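Local coordinates for protein hydroxylacyl-CoA dehydrogenase (Streptomyces coelicolor, PDB 5BKA) that probably takes part in actinorhodin (benzoisochromanquinone polyketide) biosynthesis as a noncanonical member of the NTF2-like superfamily with a SnoaL-like fold, at residues S116-V122 / S135-D141. Residue numbers count along the deposited sequence, not the author numbering.
Sequences SCLVHDV and SRHVTHD
Two strands, 116-122 and 135-140, run antiparallel, their axes 4.7 Å apart at closest and their directions 155° apart. L118-T139, H120-H137 and V122-S135 are hydrogen-bonded pairs; C117-H140, V119-V138 and D121-R136 are non-hydrogen-bonded pairs. L118 N to T139 O and T139 N to L118 O are both 3.1 Å. H120 N to H137 O and H137 N to H120 O are both 2.9 Å. At V122-S135 one such bond forms, V122 N to S135 O, 3.0 Å.

D141 leaves the strand after H140 (phi/psi -66/-26) and closes the S116 end. D141 N donates to S116 O (2.8 Å), and S116 OG, chi1 t, donates to D141 OD2 (2.6 Å). A water donates to D141 OD2 (2.8 Å) and to C117 O (2.5 Å). D141 OD1 pairs with R77 of a second subunit.

The strands form a beta hairpin in the curved mixed sheet of the NTF2-like, SnoaL-like fold. Strand 93-105 flanks 116-122; strand 41-44 flanks 135-140.

C117, V119, D121, R136, V138 and H140 share one face. R136 (chi1 t, chi3 m) grips D121 (chi1 m) in a two-pronged salt bridge: NE to OD1 2.8 Å, NH2 to OD2 2.7 Å. Its NH1 bonds Y33 and NH2 also bonds Q21, satisfying the guanidinium. C117 CB packs on V138 CG1 (3.7 Å), and C117 SG lies at the edge of the H140 ring, 4.9 Å from its centroid. H140 ND1 has no modelled partner.

On the other face, with L118, H120, V122, S135, H137 and T139, a second water donates to H120 O (2.8 Å) and lies 3.1 Å from S135 OG, chi1 p.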
loop_
_atom_site.group_PDB
_atom_site.type_symbol
_atom_site.label_atom_id
_atom_site.label_comp_id
_atom_site.label_asym_id
_atom_site.label_seq_id
_atom_site.Cartn_x
_atom_site.Cartn_y
_atom_site.Cartn_z
ATOM N N SER B 116 -1.222 9.593 -11.116
ATOM C CA SER B 116 -0.156 8.755 -10.584
ATOM C C SER B 116 1.080 9.629 -10.420
ATOM O O SER B 116 1.461 10.350 -11.348
ATOM C CB SER B 116 0.119 7.577 -11.523
ATOM O OG SER B 116 1.270 6.841 -11.144
ATOM N N CYS B 117 1.695 9.586 -9.241
ATOM C CA CYS B 117 2.705 10.571 -8.883
ATOM C C CYS B 117 3.944 9.918 -8.289
ATOM O O CYS B 117 3.907 8.798 -7.772
ATOM C CB CYS B 117 2.163 11.600 -7.875
ATOM S SG CYS B 117 0.466 12.140 -8.155
ATOM N N LEU B 118 5.048 10.656 -8.369
ATOM C CA LEU B 118 6.255 10.393 -7.599
ATOM C C LEU B 118 6.343 11.444 -6.501
ATOM O O LEU B 118 6.172 12.637 -6.769
ATOM C CB LEU B 118 7.503 10.445 -8.483
ATOM C CG LEU B 118 7.847 9.217 -9.330
ATOM C CD1 LEU B 118 9.149 9.439 -10.081
ATOM C CD2 LEU B 118 7.941 7.977 -8.465
ATOM N N VAL B 119 6.598 11.005 -5.273
ATOM C CA VAL B 119 6.679 11.892 -4.119
ATOM C C VAL B 119 8.129 11.925 -3.655
ATOM O O VAL B 119 8.646 10.930 -3.132
ATOM C CB VAL B 119 5.744 11.445 -2.989
ATOM C CG1 VAL B 119 5.851 12.395 -1.808
ATOM C CG2 VAL B 119 4.310 11.371 -3.488
ATOM N N HIS B 120 8.784 13.068 -3.842
ATOM C CA HIS B 120 10.172 13.264 -3.439
ATOM C C HIS B 120 10.184 14.023 -2.118
ATOM O O HIS B 120 9.826 15.206 -2.069
ATOM C CB HIS B 120 10.950 14.018 -4.513
ATOM C CG HIS B 120 10.933 13.346 -5.850
ATOM N ND1 HIS B 120 11.738 12.268 -6.148
ATOM C CD2 HIS B 120 10.210 13.597 -6.968
ATOM C CE1 HIS B 120 11.511 11.881 -7.391
ATOM N NE2 HIS B 120 10.589 12.672 -7.911
ATOM N N ASP B 121 10.604 13.347 -1.054
ATOM C CA ASP B 121 10.545 13.906 0.286
ATOM C C ASP B 121 11.942 14.066 0.866
ATOM O O ASP B 121 12.850 13.286 0.562
ATOM C CB ASP B 121 9.713 13.021 1.219
ATOM C CG ASP B 121 8.221 13.241 1.063
ATOM O OD1 ASP B 121 7.825 14.201 0.371
ATOM O OD2 ASP B 121 7.445 12.452 1.641
ATOM N N VAL B 122 12.097 15.083 1.712
ATOM C CA VAL B 122 13.285 15.262 2.536
ATOM C C VAL B 122 12.833 15.265 3.994
ATOM O O VAL B 122 12.109 16.173 4.421
ATOM C CB VAL B 122 14.035 16.555 2.181
ATOM C CG1 VAL B 122 15.242 16.727 3.099
ATOM C CG2 VAL B 122 14.469 16.541 0.729
ATOM N N SER B 135 10.797 19.130 2.905
ATOM C CA SER B 135 10.285 19.466 1.587
ATOM C C SER B 135 9.580 18.262 0.980
ATOM O O SER B 135 9.927 17.110 1.258
ATOM C CB SER B 135 11.399 19.946 0.652
ATOM O OG SER B 135 12.485 19.042 0.657
ATOM N N ARG B 136 8.582 18.549 0.147
ATOM C CA ARG B 136 7.892 17.533 -0.640
ATOM C C ARG B 136 7.682 18.063 -2.049
ATOM O O ARG B 136 7.064 19.117 -2.230
ATOM C CB ARG B 136 6.551 17.152 -0.011
ATOM C CG ARG B 136 5.652 16.370 -0.940
ATOM C CD ARG B 136 4.538 15.697 -0.175
ATOM N NE ARG B 136 5.013 14.546 0.586
ATOM C CZ ARG B 136 4.374 14.045 1.637
ATOM N NH1 ARG B 136 3.248 14.608 2.044
ATOM N NH2 ARG B 136 4.860 12.991 2.281
ATOM N N HIS B 137 8.203 17.342 -3.040
ATOM C CA HIS B 137 8.045 17.695 -4.446
ATOM C C HIS B 137 7.302 16.568 -5.147
ATOM O O HIS B 137 7.765 15.422 -5.150
ATOM C CB HIS B 137 9.403 17.951 -5.103
ATOM C CG HIS B 137 10.132 19.125 -4.530
ATOM N ND1 HIS B 137 11.488 19.312 -4.692
ATOM C CD2 HIS B 137 9.695 20.172 -3.791
ATOM C CE1 HIS B 137 11.854 20.424 -4.081
ATOM N NE2 HIS B 137 10.785 20.966 -3.526
ATOM N N VAL B 138 6.155 16.892 -5.739
ATOM C CA VAL B 138 5.294 15.913 -6.393
ATOM C C VAL B 138 5.347 16.139 -7.896
ATOM O O VAL B 138 5.117 17.258 -8.372
ATOM C CB VAL B 138 3.847 16.000 -5.876
ATOM C CG1 VAL B 138 2.979 14.946 -6.547
ATOM C CG2 VAL B 138 3.812 15.848 -4.362
ATOM N N THR B 139 5.657 15.081 -8.639
ATOM C CA THR B 139 5.614 15.092 -10.093
ATOM C C THR B 139 4.535 14.133 -10.579
ATOM O O THR B 139 4.179 13.175 -9.888
ATOM C CB THR B 139 6.969 14.704 -10.698
ATOM O OG1 THR B 139 7.335 13.390 -10.255
ATOM C CG2 THR B 139 8.043 15.694 -10.277
ATOM N N HIS B 140 4.022 14.392 -11.776
ATOM C CA HIS B 140 2.920 13.624 -12.341
ATOM C C HIS B 140 3.449 12.731 -13.453
ATOM O O HIS B 140 4.157 13.201 -14.351
ATOM C CB HIS B 140 1.824 14.548 -12.875
ATOM C CG HIS B 140 1.259 15.472 -11.841
ATOM N ND1 HIS B 140 0.809 15.032 -10.616
ATOM C CD2 HIS B 140 1.067 16.812 -11.853
ATOM C CE1 HIS B 140 0.365 16.061 -9.916
ATOM N NE2 HIS B 140 0.511 17.153 -10.644
ATOM N N ASP B 141 3.099 11.443 -13.389
ATOM C CA ASP B 141 3.646 10.475 -14.335
ATOM C C ASP B 141 3.172 10.736 -15.759
ATOM O O ASP B 141 3.859 10.359 -16.715
ATOM C CB ASP B 141 3.276 9.055 -13.904
ATOM C CG ASP B 141 4.079 8.579 -12.707
ATOM O OD1 ASP B 141 5.170 9.135 -12.458
ATOM O OD2 ASP B 141 3.621 7.646 -12.012
HETATM O O HOH W 1 4.345 6.920 -9.421
HETATM O O HOH W 2 11.725 17.309 -1.770
#